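Local coordinates for hypothetical conserved protein TTC0263 (Thermus thermophilus, PDB 2PL2) that is of unknown function but belongs to the tetratricopeptide repeat proteins, all-helical scaffolds that commonly mediate protein-protein interactions, at residues V13-A17 against L18-D22; A46-Q49 against L50-L54; P115-A118 against P119-L122; Q143-A146 against L147-P151. One frame throughout, in Å; residues are numbered along the deposited sequence.

Contact 1. Residues V13-A17 against L18-D22; sequences VQLYA and LGRYD
Tyr-21 brings the CD1–CE1 side of its ring over one face of the Tyr-16 ring, off its centre and toward the rim, with Tyr-16 CD1 and Tyr-21 CD1 3.6 Å apart. The ring planes meet at 51°, an oblique pairing that is neither a parallel stack nor a T. Tyr-16 gets there by setting CG anti to its backbone N (chi1 176°), which sends the ring off toward helix 39-51; there its OH hydrogen-bonds Lys-51 and its ring meets Trp-44 edge-to-face. The helix itself closes with a Schellman motif. Gly-19, at positive phi, gives its N-H to Tyr-16 O at 2.9 Å, and Arg-20 N reaches back to Leu-15 O at 3.0 Å. Arg-20 is also the N-cap of helix 21-32, so a tight bend links helix 6-17 to helix 21-32, as between neighbouring helices of tetratricopeptide proteins. Leu-18 N bonds Gln-14 O at 2.9 Å. On the flank away from the tyrosines, Leu-15 CD2 rests 4.1 Å from Arg-20 CB; Ser-193 of the second subunit packs on both residues.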
ATOM      1  N   VAL A  13      -6.115  -5.265 -16.984  1.00 29.69           N
ATOM      2  CA  VAL A  13      -4.798  -4.634 -17.127  1.00 28.58           C
ATOM      3  C   VAL A  13      -4.916  -3.110 -17.142  1.00 27.07           C
ATOM      4  O   VAL A  13      -4.056  -2.403 -16.620  1.00 26.84           O
ATOM      5  CB  VAL A  13      -4.079  -5.074 -18.429  1.00 28.18           C
ATOM      6  CG1 VAL A  13      -2.691  -4.478 -18.471  1.00 24.15           C
ATOM      7  CG2 VAL A  13      -4.006  -6.582 -18.508  1.00 25.98           C
ATOM      8  N   GLN A  14      -5.983  -2.610 -17.753  1.00 27.05           N
ATOM      9  CA  GLN A  14      -6.212  -1.169 -17.828  1.00 27.02           C
ATOM     10  C   GLN A  14      -6.481  -0.628 -16.425  1.00 27.49           C
ATOM     11  O   GLN A  14      -5.806   0.297 -15.972  1.00 28.70           O
ATOM     12  CB  GLN A  14      -7.372  -0.890 -18.797  1.00 24.86           C
ATOM     13  CG  GLN A  14      -7.102  -1.518 -20.174  1.00 25.09           C
ATOM     14  CD  GLN A  14      -8.216  -1.346 -21.190  1.00 28.68           C
ATOM     15  OE1 GLN A  14      -9.398  -1.311 -20.852  1.00 28.46           O
ATOM     16  NE2 GLN A  14      -7.835  -1.275 -22.462  1.00 30.09           N
ATOM     17  N   LEU A  15      -7.432  -1.235 -15.722  1.00 28.33           N
ATOM     18  CA  LEU A  15      -7.764  -0.811 -14.362  1.00 28.02           C
ATOM     19  C   LEU A  15      -6.559  -0.913 -13.454  1.00 27.97           C
ATOM     20  O   LEU A  15      -6.412  -0.113 -12.530  1.00 27.60           O
ATOM     21  CB  LEU A  15      -8.904  -1.662 -13.789  1.00 28.43           C
ATOM     22  CG  LEU A  15     -10.311  -1.294 -14.273  1.00 29.70           C
ATOM     23  CD1 LEU A  15     -11.280  -2.378 -13.898  1.00 31.69           C
ATOM     24  CD2 LEU A  15     -10.740   0.025 -13.656  1.00 30.95           C
ATOM     25  N   TYR A  16      -5.701  -1.901 -13.698  1.00 27.25           N
ATOM     26  CA  TYR A  16      -4.531  -2.050 -12.851  1.00 26.66           C
ATOM     27  C   TYR A  16      -3.664  -0.821 -13.049  1.00 26.63           C
ATOM     28  O   TYR A  16      -3.206  -0.226 -12.087  1.00 27.05           O
ATOM     29  CB  TYR A  16      -3.737  -3.324 -13.198  1.00 27.80           C
ATOM     30  CG  TYR A  16      -2.448  -3.468 -12.402  1.00 27.73           C
ATOM     31  CD1 TYR A  16      -2.436  -4.051 -11.135  1.00 29.89           C
ATOM     32  CD2 TYR A  16      -1.256  -2.947 -12.884  1.00 29.03           C
ATOM     33  CE1 TYR A  16      -1.258  -4.105 -10.370  1.00 30.04           C
ATOM     34  CE2 TYR A  16      -0.082  -2.991 -12.132  1.00 29.14           C
ATOM     35  CZ  TYR A  16      -0.090  -3.565 -10.880  1.00 30.15           C
ATOM     36  OH  TYR A  16       1.071  -3.562 -10.143  1.00 30.98           O
ATOM     37  N   ALA A  17      -3.449  -0.441 -14.309  1.00 26.91           N
ATOM     38  CA  ALA A  17      -2.636   0.735 -14.643  1.00 25.51           C
ATOM     39  C   ALA A  17      -3.276   2.003 -14.091  1.00 26.79           C
ATOM     40  O   ALA A  17      -2.594   3.006 -13.872  1.00 28.71           O
ATOM     41  CB  ALA A  17      -2.467   0.862 -16.162  1.00 24.82           C
ATOM     42  N   LEU A  18      -4.589   1.962 -13.881  1.00 24.10           N
ATOM     43  CA  LEU A  18      -5.296   3.110 -13.329  1.00 21.75           C
ATOM     44  C   LEU A  18      -5.245   3.111 -11.796  1.00 22.52           C
ATOM     45  O   LEU A  18      -5.736   4.030 -11.150  1.00 23.06           O
ATOM     46  CB  LEU A  18      -6.752   3.133 -13.818  1.00 18.35           C
ATOM     47  CG  LEU A  18      -6.901   3.267 -15.336  1.00 17.61           C
ATOM     48  CD1 LEU A  18      -8.330   3.499 -15.708  1.00 18.43           C
ATOM     49  CD2 LEU A  18      -6.041   4.440 -15.822  1.00 15.64           C
ATOM     50  N   GLY A  19      -4.639   2.079 -11.213  1.00 22.73           N
ATOM     51  CA  GLY A  19      -4.526   2.012  -9.762  1.00 22.59           C
ATOM     52  C   GLY A  19      -5.730   1.459  -9.010  1.00 23.27           C
ATOM     53  O   GLY A  19      -5.759   1.482  -7.774  1.00 24.50           O
ATOM     54  N   ARG A  20      -6.727   0.966  -9.736  1.00 22.60           N
ATOM     55  CA  ARG A  20      -7.920   0.406  -9.104  1.00 25.01           C
ATOM     56  C   ARG A  20      -7.719  -1.114  -9.017  1.00 26.61           C
ATOM     57  O   ARG A  20      -8.251  -1.886  -9.819  1.00 25.07           O
ATOM     58  CB  ARG A  20      -9.159   0.745  -9.940  1.00 26.02           C
ATOM     59  CG  ARG A  20      -9.207   2.208 -10.435  1.00 26.91           C
ATOM     60  CD  ARG A  20      -9.135   3.207  -9.280  1.00 26.50           C
ATOM     61  NE  ARG A  20     -10.247   2.998  -8.355  1.00 24.00           N
ATOM     62  CZ  ARG A  20     -10.116   2.813  -7.042  1.00 23.61           C
ATOM     63  NH1 ARG A  20      -8.910   2.816  -6.482  1.00 20.27           N
ATOM     64  NH2 ARG A  20     -11.197   2.603  -6.288  1.00 22.44           N
ATOM     65  N   TYR A  21      -6.929  -1.525  -8.032  1.00 26.90           N
ATOM     66  CA  TYR A  21      -6.593  -2.921  -7.838  1.00 28.67           C
ATOM     67  C   TYR A  21      -7.763  -3.799  -7.429  1.00 30.40           C
ATOM     68  O   TYR A  21      -7.959  -4.866  -8.004  1.00 31.28           O
ATOM     69  CB  TYR A  21      -5.452  -3.010  -6.839  1.00 28.05           C
ATOM     70  CG  TYR A  21      -4.330  -2.042  -7.174  1.00 28.29           C
ATOM     71  CD1 TYR A  21      -3.756  -2.012  -8.453  1.00 26.73           C
ATOM     72  CD2 TYR A  21      -3.849  -1.151  -6.217  1.00 28.08           C
ATOM     73  CE1 TYR A  21      -2.735  -1.121  -8.761  1.00 25.07           C
ATOM     74  CE2 TYR A  21      -2.823  -0.255  -6.515  1.00 27.36           C
ATOM     75  CZ  TYR A  21      -2.272  -0.244  -7.786  1.00 26.89           C
ATOM     76  OH  TYR A  21      -1.261   0.659  -8.070  1.00 26.97           O
ATOM     77  N   ASP A  22      -8.547  -3.356  -6.455  1.00 31.42           N
ATOM     78  CA  ASP A  22      -9.704  -4.133  -6.031  1.00 31.33           C
ATOM     79  C   ASP A  22     -10.586  -4.508  -7.208  1.00 30.82           C
ATOM     80  O   ASP A  22     -11.111  -5.615  -7.261  1.00 33.53           O
ATOM     81  CB  ASP A  22     -10.528  -3.373  -4.988  1.00 31.94           C
ATOM     82  CG  ASP A  22     -10.040  -3.622  -3.584  1.00 34.89           C
ATOM     83  OD1 ASP A  22      -9.947  -4.803  -3.187  1.00 37.55           O
ATOM     84  OD2 ASP A  22      -9.745  -2.642  -2.874  1.00 39.87           O
TER

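Contact 2. Residues A46-Q49 against L50-L54; sequences ARTQ and LKLGL
Gln-49 and Leu-54 meet CB to CB at 3.8 Å, and this is the close-packed end of the contact. Just beside it Leu-54 N bonds Gln-49 O at 2.7 Å, while Leu-54 CB lies 3.4 Å from that same oxygen, so both the N and the CB of Leu-54 crowd it. Gln-49 has CG anti to its carbonyl carbon (chi1 -64°) and runs on extended, its chain buried against Pro-57, Ala-58 and Asn-61 of helix 55-68. The bond from Leu-54 is one half of a Schellman motif. Gly-53, at positive phi, supplies the other half by bonding Leu-50 O through its N at 3.1 Å, and Leu-54 then serves as N-cap of the next helix; short links of this kind join successive helices in tetratricopeptide arrays. One residue earlier, Leu-52 N bonds Thr-48 O at 3.0 Å and Leu-52 CG lies close to the same acceptor, with Thr-48 CG2 and Leu-52 CD1 only brushing at 4.3 Å. The other flank is looser and faces solvent. Lys-51 lays CG 3.6 Å from Arg-47 O, then bends at chi2 and again near its amine. Arg-47 NH2 and Lys-51 NZ stop 4.9 Å apart, too far to touch; the two like charges would be expected to disfavour each other mildly, and the lysine amine turns to Tyr-16 OH.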
ATOM      1  N   ALA A  46      -1.555 -12.112  -9.364  1.00 30.97           N
ATOM      2  CA  ALA A  46      -0.556 -12.060  -8.311  1.00 30.08           C
ATOM      3  C   ALA A  46      -0.090 -10.626  -8.063  1.00 29.18           C
ATOM      4  O   ALA A  46       0.050 -10.207  -6.918  1.00 27.67           O
ATOM      5  CB  ALA A  46       0.635 -12.944  -8.677  1.00 29.18           C
ATOM      6  N   ARG A  47       0.166  -9.883  -9.139  1.00 30.17           N
ATOM      7  CA  ARG A  47       0.619  -8.501  -9.018  1.00 30.50           C
ATOM      8  C   ARG A  47      -0.412  -7.693  -8.252  1.00 29.52           C
ATOM      9  O   ARG A  47      -0.075  -6.908  -7.363  1.00 28.43           O
ATOM     10  CB  ARG A  47       0.846  -7.872 -10.392  1.00 31.71           C
ATOM     11  CG  ARG A  47       2.196  -8.181 -11.011  1.00 36.04           C
ATOM     12  CD  ARG A  47       2.457  -7.285 -12.209  1.00 39.14           C
ATOM     13  NE  ARG A  47       2.932  -5.950 -11.839  1.00 41.91           N
ATOM     14  CZ  ARG A  47       3.097  -4.950 -12.702  1.00 42.20           C
ATOM     15  NH1 ARG A  47       2.822  -5.135 -13.987  1.00 41.57           N
ATOM     16  NH2 ARG A  47       3.538  -3.767 -12.288  1.00 41.74           N
ATOM     17  N   THR A  48      -1.674  -7.898  -8.597  1.00 29.09           N
ATOM     18  CA  THR A  48      -2.759  -7.197  -7.934  1.00 30.69           C
ATOM     19  C   THR A  48      -2.872  -7.609  -6.457  1.00 33.20           C
ATOM     20  O   THR A  48      -3.203  -6.784  -5.606  1.00 35.51           O
ATOM     21  CB  THR A  48      -4.077  -7.470  -8.648  1.00 29.21           C
ATOM     22  OG1 THR A  48      -3.900  -7.257 -10.056  1.00 25.16           O
ATOM     23  CG2 THR A  48      -5.162  -6.537  -8.125  1.00 30.23           C
ATOM     24  N   GLN A  49      -2.579  -8.873  -6.158  1.00 32.84           N
ATOM     25  CA  GLN A  49      -2.637  -9.369  -4.788  1.00 32.23           C
ATOM     26  C   GLN A  49      -1.569  -8.713  -3.918  1.00 34.72           C
ATOM     27  O   GLN A  49      -1.806  -8.414  -2.749  1.00 34.72           O
ATOM     28  CB  GLN A  49      -2.461 -10.893  -4.770  1.00 32.49           C
ATOM     29  CG  GLN A  49      -3.584 -11.653  -5.482  1.00 31.63           C
ATOM     30  CD  GLN A  49      -3.394 -13.153  -5.459  1.00 32.12           C
ATOM     31  OE1 GLN A  49      -2.327 -13.655  -5.810  1.00 33.28           O
ATOM     32  NE2 GLN A  49      -4.434 -13.882  -5.060  1.00 31.50           N
ATOM     33  N   LEU A  50      -0.384  -8.497  -4.484  1.00 36.56           N
ATOM     34  CA  LEU A  50       0.700  -7.860  -3.738  1.00 36.94           C
ATOM     35  C   LEU A  50       0.250  -6.445  -3.360  1.00 38.16           C
ATOM     36  O   LEU A  50       0.449  -6.004  -2.232  1.00 37.99           O
ATOM     37  CB  LEU A  50       1.975  -7.799  -4.590  1.00 36.36           C
ATOM     38  CG  LEU A  50       2.784  -9.082  -4.835  1.00 36.31           C
ATOM     39  CD1 LEU A  50       3.674  -8.901  -6.055  1.00 35.63           C
ATOM     40  CD2 LEU A  50       3.619  -9.420  -3.604  1.00 36.20           C
ATOM     41  N   LYS A  51      -0.365  -5.748  -4.315  1.00 38.10           N
ATOM     42  CA  LYS A  51      -0.859  -4.391  -4.099  1.00 36.95           C
ATOM     43  C   LYS A  51      -1.936  -4.379  -3.022  1.00 35.86           C
ATOM     44  O   LYS A  51      -1.987  -3.474  -2.200  1.00 36.16           O
ATOM     45  CB  LYS A  51      -1.424  -3.810  -5.406  1.00 37.26           C
ATOM     46  CG  LYS A  51      -0.367  -3.432  -6.424  1.00 35.94           C
ATOM     47  CD  LYS A  51       0.498  -2.276  -5.911  1.00 34.31           C
ATOM     48  CE  LYS A  51       1.823  -2.160  -6.672  1.00 37.39           C
ATOM     49  NZ  LYS A  51       1.662  -2.003  -8.151  1.00 38.38           N
ATOM     50  N   LEU A  52      -2.795  -5.396  -3.021  1.00 35.28           N
ATOM     51  CA  LEU A  52      -3.862  -5.487  -2.027  1.00 33.73           C
ATOM     52  C   LEU A  52      -3.384  -6.148  -0.731  1.00 34.08           C
ATOM     53  O   LEU A  52      -4.184  -6.634   0.061  1.00 35.76           O
ATOM     54  CB  LEU A  52      -5.060  -6.256  -2.603  1.00 29.64           C
ATOM     55  CG  LEU A  52      -5.728  -5.648  -3.842  1.00 28.78           C
ATOM     56  CD1 LEU A  52      -6.942  -6.481  -4.259  1.00 24.91           C
ATOM     57  CD2 LEU A  52      -6.141  -4.207  -3.536  1.00 28.57           C
ATOM     58  N   GLY A  53      -2.074  -6.170  -0.520  1.00 33.93           N
ATOM     59  CA  GLY A  53      -1.528  -6.770   0.688  1.00 34.08           C
ATOM     60  C   GLY A  53      -1.739  -8.268   0.872  1.00 33.75           C
ATOM     61  O   GLY A  53      -1.500  -8.792   1.962  1.00 33.69           O
ATOM     62  N   LEU A  54      -2.172  -8.961  -0.182  1.00 32.73           N
ATOM     63  CA  LEU A  54      -2.405 -10.411  -0.127  1.00 30.63           C
ATOM     64  C   LEU A  54      -1.125 -11.215  -0.465  1.00 30.50           C
ATOM     65  O   LEU A  54      -1.062 -11.890  -1.490  1.00 29.23           O
ATOM     66  CB  LEU A  54      -3.515 -10.788  -1.112  1.00 27.98           C
ATOM     67  CG  LEU A  54      -4.789  -9.947  -1.105  1.00 27.53           C
ATOM     68  CD1 LEU A  54      -5.812 -10.591  -2.029  1.00 25.58           C
ATOM     69  CD2 LEU A  54      -5.337  -9.841   0.298  1.00 27.98           C
TER

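Contact 3. Residues P115-A118 against P119-L122; sequences PRYA and PLHL
The chain comes out of the bend at Tyr-117, an N-cap residue with extended backbone angles (psi 109°), and coils into helix 118-130, whose first turn is marked by Leu-122 N bonding Ala-118 O at 3.0 Å. A weak bond, Leu-120 N to Tyr-117 O at 3.2 Å, accompanies it. The tyrosine ring lies against Pro-119: CD of the proline sits over the middle of one ring face, 3.4 Å from the centroid and nearly on the normal, a clear CH-pi contact. Its CG and CB spread toward the CZ and CE2 side of the same ring. With CG anti to its backbone N (chi1 -167°), Tyr-117 swings its ring forward alongside the helix start, and Leu-120 CG then meets the ring edge in its plane, 3.6 Å from Tyr-117 CD2. Pro-119 and Leu-120 therefore take a face and an edge of one ring, and Leu-73 and Met-77 of helix 73-88 pack around this group. His-121 turns the other way and reaches back: its NE2 gives a nearly straight bond (165°) to Pro-115 O at 2.8 Å, with the oxygen in the imidazole plane. That bond ties the first turn to the loop preceding it and fixes the ring's rotation, while Gln-143 and Leu-147 of helix 134-147 lie against the imidazole and Ala-144 against the CB of His-121. A proline in the first turn, where no N-H is needed for the helix, is a familiar feature of helix N-termini, here one in a tetratricopeptide repeat fold.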
ATOM      1  N   PRO A 115      18.720 -11.226 -19.847  1.00 45.17           N
ATOM      2  CA  PRO A 115      19.619 -10.282 -19.173  1.00 44.95           C
ATOM      3  C   PRO A 115      19.322  -8.824 -19.489  1.00 45.10           C
ATOM      4  O   PRO A 115      19.778  -7.920 -18.787  1.00 45.63           O
ATOM      5  CB  PRO A 115      21.001 -10.684 -19.686  1.00 44.60           C
ATOM      6  CG  PRO A 115      20.785 -12.059 -20.309  1.00 43.84           C
ATOM      7  CD  PRO A 115      19.434 -11.940 -20.910  1.00 43.16           C
ATOM      8  N   ARG A 116      18.556  -8.596 -20.546  1.00 45.10           N
ATOM      9  CA  ARG A 116      18.231  -7.240 -20.967  1.00 45.57           C
ATOM     10  C   ARG A 116      16.881  -6.718 -20.487  1.00 44.13           C
ATOM     11  O   ARG A 116      16.341  -5.787 -21.073  1.00 44.43           O
ATOM     12  CB  ARG A 116      18.284  -7.151 -22.495  1.00 47.82           C
ATOM     13  CG  ARG A 116      19.642  -7.443 -23.115  1.00 50.72           C
ATOM     14  CD  ARG A 116      19.522  -7.411 -24.631  1.00 55.09           C
ATOM     15  NE  ARG A 116      18.915  -6.166 -25.098  1.00 57.56           N
ATOM     16  CZ  ARG A 116      18.163  -6.059 -26.192  1.00 59.41           C
ATOM     17  NH1 ARG A 116      17.918  -7.129 -26.941  1.00 61.04           N
ATOM     18  NH2 ARG A 116      17.653  -4.881 -26.537  1.00 59.27           N
ATOM     19  N   TYR A 117      16.334  -7.306 -19.426  1.00 43.18           N
ATOM     20  CA  TYR A 117      15.040  -6.859 -18.908  1.00 41.28           C
ATOM     21  C   TYR A 117      15.200  -5.837 -17.773  1.00 38.61           C
ATOM     22  O   TYR A 117      15.608  -6.176 -16.661  1.00 38.59           O
ATOM     23  CB  TYR A 117      14.223  -8.066 -18.433  1.00 43.40           C
ATOM     24  CG  TYR A 117      12.768  -7.746 -18.169  1.00 44.08           C
ATOM     25  CD1 TYR A 117      11.974  -7.176 -19.164  1.00 42.80           C
ATOM     26  CD2 TYR A 117      12.194  -7.985 -16.920  1.00 42.73           C
ATOM     27  CE1 TYR A 117      10.647  -6.851 -18.929  1.00 43.68           C
ATOM     28  CE2 TYR A 117      10.866  -7.661 -16.675  1.00 43.64           C
ATOM     29  CZ  TYR A 117      10.098  -7.092 -17.683  1.00 44.50           C
ATOM     30  OH  TYR A 117       8.778  -6.762 -17.451  1.00 46.40           O
ATOM     31  N   ALA A 118      14.865  -4.583 -18.069  1.00 35.49           N
ATOM     32  CA  ALA A 118      14.990  -3.482 -17.107  1.00 32.92           C
ATOM     33  C   ALA A 118      14.409  -3.740 -15.718  1.00 29.88           C
ATOM     34  O   ALA A 118      15.089  -3.525 -14.709  1.00 28.41           O
ATOM     35  CB  ALA A 118      14.373  -2.215 -17.690  1.00 33.31           C
ATOM     36  N   PRO A 119      13.142  -4.187 -15.643  1.00 28.77           N
ATOM     37  CA  PRO A 119      12.512  -4.457 -14.351  1.00 29.03           C
ATOM     38  C   PRO A 119      13.343  -5.327 -13.418  1.00 30.01           C
ATOM     39  O   PRO A 119      13.418  -5.056 -12.217  1.00 30.08           O
ATOM     40  CB  PRO A 119      11.194  -5.102 -14.748  1.00 29.32           C
ATOM     41  CG  PRO A 119      10.862  -4.368 -16.025  1.00 26.75           C
ATOM     42  CD  PRO A 119      12.178  -4.380 -16.742  1.00 27.99           C
ATOM     43  N   LEU A 120      13.980  -6.360 -13.968  1.00 31.37           N
ATOM     44  CA  LEU A 120      14.799  -7.256 -13.153  1.00 32.91           C
ATOM     45  C   LEU A 120      15.913  -6.508 -12.456  1.00 32.52           C
ATOM     46  O   LEU A 120      16.065  -6.598 -11.239  1.00 34.50           O
ATOM     47  CB  LEU A 120      15.413  -8.377 -14.000  1.00 37.47           C
ATOM     48  CG  LEU A 120      14.495  -9.422 -14.630  1.00 39.83           C
ATOM     49  CD1 LEU A 120      15.344 -10.494 -15.300  1.00 40.73           C
ATOM     50  CD2 LEU A 120      13.624 -10.049 -13.557  1.00 42.77           C
ATOM     51  N   HIS A 121      16.703  -5.781 -13.238  1.00 30.71           N
ATOM     52  CA  HIS A 121      17.812  -5.009 -12.695  1.00 29.54           C
ATOM     53  C   HIS A 121      17.313  -3.965 -11.700  1.00 28.61           C
ATOM     54  O   HIS A 121      17.996  -3.630 -10.736  1.00 27.11           O
ATOM     55  CB  HIS A 121      18.591  -4.368 -13.847  1.00 30.21           C
ATOM     56  CG  HIS A 121      19.295  -5.364 -14.716  1.00 28.43           C
ATOM     57  ND1 HIS A 121      20.419  -6.059 -14.297  1.00 27.69           N
ATOM     58  CD2 HIS A 121      19.014  -5.830 -15.952  1.00 26.39           C
ATOM     59  CE1 HIS A 121      20.789  -6.903 -15.235  1.00 27.31           C
ATOM     60  NE2 HIS A 121      19.948  -6.786 -16.257  1.00 28.24           N
ATOM     61  N   LEU A 122      16.106  -3.468 -11.932  1.00 28.58           N
ATOM     62  CA  LEU A 122      15.506  -2.498 -11.035  1.00 29.38           C
ATOM     63  C   LEU A 122      15.228  -3.191  -9.711  1.00 30.64           C
ATOM     64  O   LEU A 122      15.620  -2.700  -8.640  1.00 29.48           O
ATOM     65  CB  LEU A 122      14.198  -1.954 -11.623  1.00 29.24           C
ATOM     66  CG  LEU A 122      13.382  -1.102 -10.631  1.00 30.20           C
ATOM     67  CD1 LEU A 122      14.276   0.008 -10.059  1.00 29.71           C
ATOM     68  CD2 LEU A 122      12.128  -0.537 -11.294  1.00 28.72           C
TER

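Contact 4. Residues Q143-A146 against L147-P151; sequences QALA and LEDTP
Helix 134-147 of this tetratricopeptide array ends here, and the chain crosses in extended form to helix 151-164. Leu-147 N bonds Gln-143 O at 3.2 Å and Glu-148 N closes the last turn onto Ala-144 O at 3.0 Å; from Glu-148 onward the backbone is stretched out. Leu-147 folds back along the turn it has just completed, its CB 3.4 Å from Ala-144 O, and its CD1 touches Gln-143 NE2 loosely at 4.0 Å, the two side chains slanting across each other. Leu-145 carries the other flank: CG anti to the backbone N (chi1 -153°) carries CD1 to the extended exit of the chain, 3.7 Å from Asp-149 CA and 4.0 Å from Asp-149 OD1. The latter approach sets apolar carbon against the carboxylate, whose polar partners lie elsewhere, a hydrogen bond from Gln-180 and a salt bridge to Arg-154. Ile-153 and Leu-157 of helix 151-164 also touch Leu-145. Thr-150 then turns its OG1 to Ile-153 N. The whole is an extended linker between two helices, finished by a threonine N-cap with proline as the first residue of the new helix.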
ATOM      1  N   GLN A 143      22.447  -0.129 -14.177  1.00 36.90           N
ATOM      2  CA  GLN A 143      22.291  -1.142 -15.208  1.00 36.93           C
ATOM      3  C   GLN A 143      20.867  -1.017 -15.733  1.00 35.07           C
ATOM      4  O   GLN A 143      20.647  -0.909 -16.937  1.00 35.28           O
ATOM      5  CB  GLN A 143      22.518  -2.536 -14.616  1.00 40.80           C
ATOM      6  CG  GLN A 143      23.360  -3.460 -15.469  1.00 43.92           C
ATOM      7  CD  GLN A 143      22.838  -3.594 -16.887  1.00 47.50           C
ATOM      8  OE1 GLN A 143      22.836  -2.623 -17.654  1.00 49.50           O
ATOM      9  NE2 GLN A 143      22.403  -4.802 -17.253  1.00 49.85           N
ATOM     10  N   ALA A 144      19.906  -1.002 -14.812  1.00 33.35           N
ATOM     11  CA  ALA A 144      18.491  -0.874 -15.166  1.00 33.73           C
ATOM     12  C   ALA A 144      18.287   0.320 -16.081  1.00 32.73           C
ATOM     13  O   ALA A 144      17.665   0.210 -17.131  1.00 31.66           O
ATOM     14  CB  ALA A 144      17.642  -0.709 -13.905  1.00 33.15           C
ATOM     15  N   LEU A 145      18.827   1.457 -15.659  1.00 35.03           N
ATOM     16  CA  LEU A 145      18.738   2.724 -16.388  1.00 34.74           C
ATOM     17  C   LEU A 145      19.360   2.647 -17.776  1.00 34.40           C
ATOM     18  O   LEU A 145      18.811   3.167 -18.735  1.00 34.85           O
ATOM     19  CB  LEU A 145      19.428   3.808 -15.563  1.00 36.31           C
ATOM     20  CG  LEU A 145      19.017   5.270 -15.680  1.00 36.32           C
ATOM     21  CD1 LEU A 145      17.508   5.434 -15.558  1.00 37.05           C
ATOM     22  CD2 LEU A 145      19.725   6.024 -14.579  1.00 36.35           C
ATOM     23  N   ALA A 146      20.509   1.992 -17.878  1.00 35.91           N
ATOM     24  CA  ALA A 146      21.201   1.838 -19.156  1.00 34.97           C
ATOM     25  C   ALA A 146      20.303   1.120 -20.159  1.00 35.65           C
ATOM     26  O   ALA A 146      20.392   1.354 -21.365  1.00 36.65           O
ATOM     27  CB  ALA A 146      22.482   1.067 -18.956  1.00 33.13           C
ATOM     28  N   LEU A 147      19.426   0.253 -19.658  1.00 35.99           N
ATOM     29  CA  LEU A 147      18.494  -0.483 -20.518  1.00 35.25           C
ATOM     30  C   LEU A 147      17.247   0.337 -20.836  1.00 35.29           C
ATOM     31  O   LEU A 147      16.759   0.330 -21.957  1.00 33.36           O
ATOM     32  CB  LEU A 147      18.078  -1.786 -19.840  1.00 36.38           C
ATOM     33  CG  LEU A 147      19.195  -2.806 -19.633  1.00 36.20           C
ATOM     34  CD1 LEU A 147      18.727  -3.902 -18.689  1.00 36.46           C
ATOM     35  CD2 LEU A 147      19.601  -3.374 -20.990  1.00 34.08           C
ATOM     36  N   GLU A 148      16.734   1.045 -19.839  1.00 37.23           N
ATOM     37  CA  GLU A 148      15.534   1.862 -20.017  1.00 38.98           C
ATOM     38  C   GLU A 148      15.642   3.086 -19.127  1.00 39.17           C
ATOM     39  O   GLU A 148      15.498   2.961 -17.916  1.00 41.59           O
ATOM     40  CB  GLU A 148      14.282   1.085 -19.595  1.00 38.66           C
ATOM     41  CG  GLU A 148      13.988  -0.163 -20.382  1.00 43.03           C
ATOM     42  CD  GLU A 148      12.996   0.080 -21.496  1.00 46.21           C
ATOM     43  OE1 GLU A 148      11.988   0.772 -21.235  1.00 49.11           O
ATOM     44  OE2 GLU A 148      13.207  -0.425 -22.624  1.00 47.48           O
ATOM     45  N   ASP A 149      15.903   4.256 -19.703  1.00 37.71           N
ATOM     46  CA  ASP A 149      15.988   5.471 -18.891  1.00 36.89           C
ATOM     47  C   ASP A 149      14.540   5.894 -18.690  1.00 34.38           C
ATOM     48  O   ASP A 149      13.855   6.233 -19.653  1.00 34.38           O
ATOM     49  CB  ASP A 149      16.751   6.583 -19.624  1.00 39.21           C
ATOM     50  CG  ASP A 149      16.965   7.821 -18.757  1.00 41.26           C
ATOM     51  OD1 ASP A 149      16.042   8.206 -18.007  1.00 43.55           O
ATOM     52  OD2 ASP A 149      18.054   8.426 -18.826  1.00 43.06           O
ATOM     53  N   THR A 150      14.060   5.857 -17.451  1.00 30.82           N
ATOM     54  CA  THR A 150      12.672   6.228 -17.205  1.00 29.66           C
ATOM     55  C   THR A 150      12.532   6.950 -15.888  1.00 27.28           C
ATOM     56  O   THR A 150      13.438   6.911 -15.053  1.00 28.27           O
ATOM     57  CB  THR A 150      11.748   4.990 -17.156  1.00 31.13           C
ATOM     58  OG1 THR A 150      11.863   4.361 -15.875  1.00 31.69           O
ATOM     59  CG2 THR A 150      12.121   3.993 -18.244  1.00 31.67           C
ATOM     60  N   PRO A 151      11.393   7.628 -15.683  1.00 24.78           N
ATOM     61  CA  PRO A 151      11.179   8.354 -14.429  1.00 23.98           C
ATOM     62  C   PRO A 151      11.165   7.415 -13.231  1.00 22.27           C
ATOM     63  O   PRO A 151      11.762   7.719 -12.186  1.00 18.67           O
ATOM     64  CB  PRO A 151       9.835   9.052 -14.653  1.00 24.86           C
ATOM     65  CG  PRO A 151       9.826   9.296 -16.139  1.00 25.10           C
ATOM     66  CD  PRO A 151      10.371   7.984 -16.682  1.00 24.47           C
TER

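From the N terminus, contact 1 makes the bend between helices 6-17 and 21-32, and contact 2 the bend from helix 39-51 into helix 55-68. Contact 3 starts helix 118-130 after the long helix 93-113, and contact 4 joins helix 134-147 to helix 151-164. All four are local and follow in series; none nests in or crosses another. They fall into two touching pairs. Residues 13-22 pack on 46-54, with centres about 12 Å apart, and 115-122 pack on 143-151, centres about 9 Å apart. Between the pairs nothing touches: contacts 2 and 3 lie on opposite sides of the chain's centre, with nearest atoms about 7 Å apart.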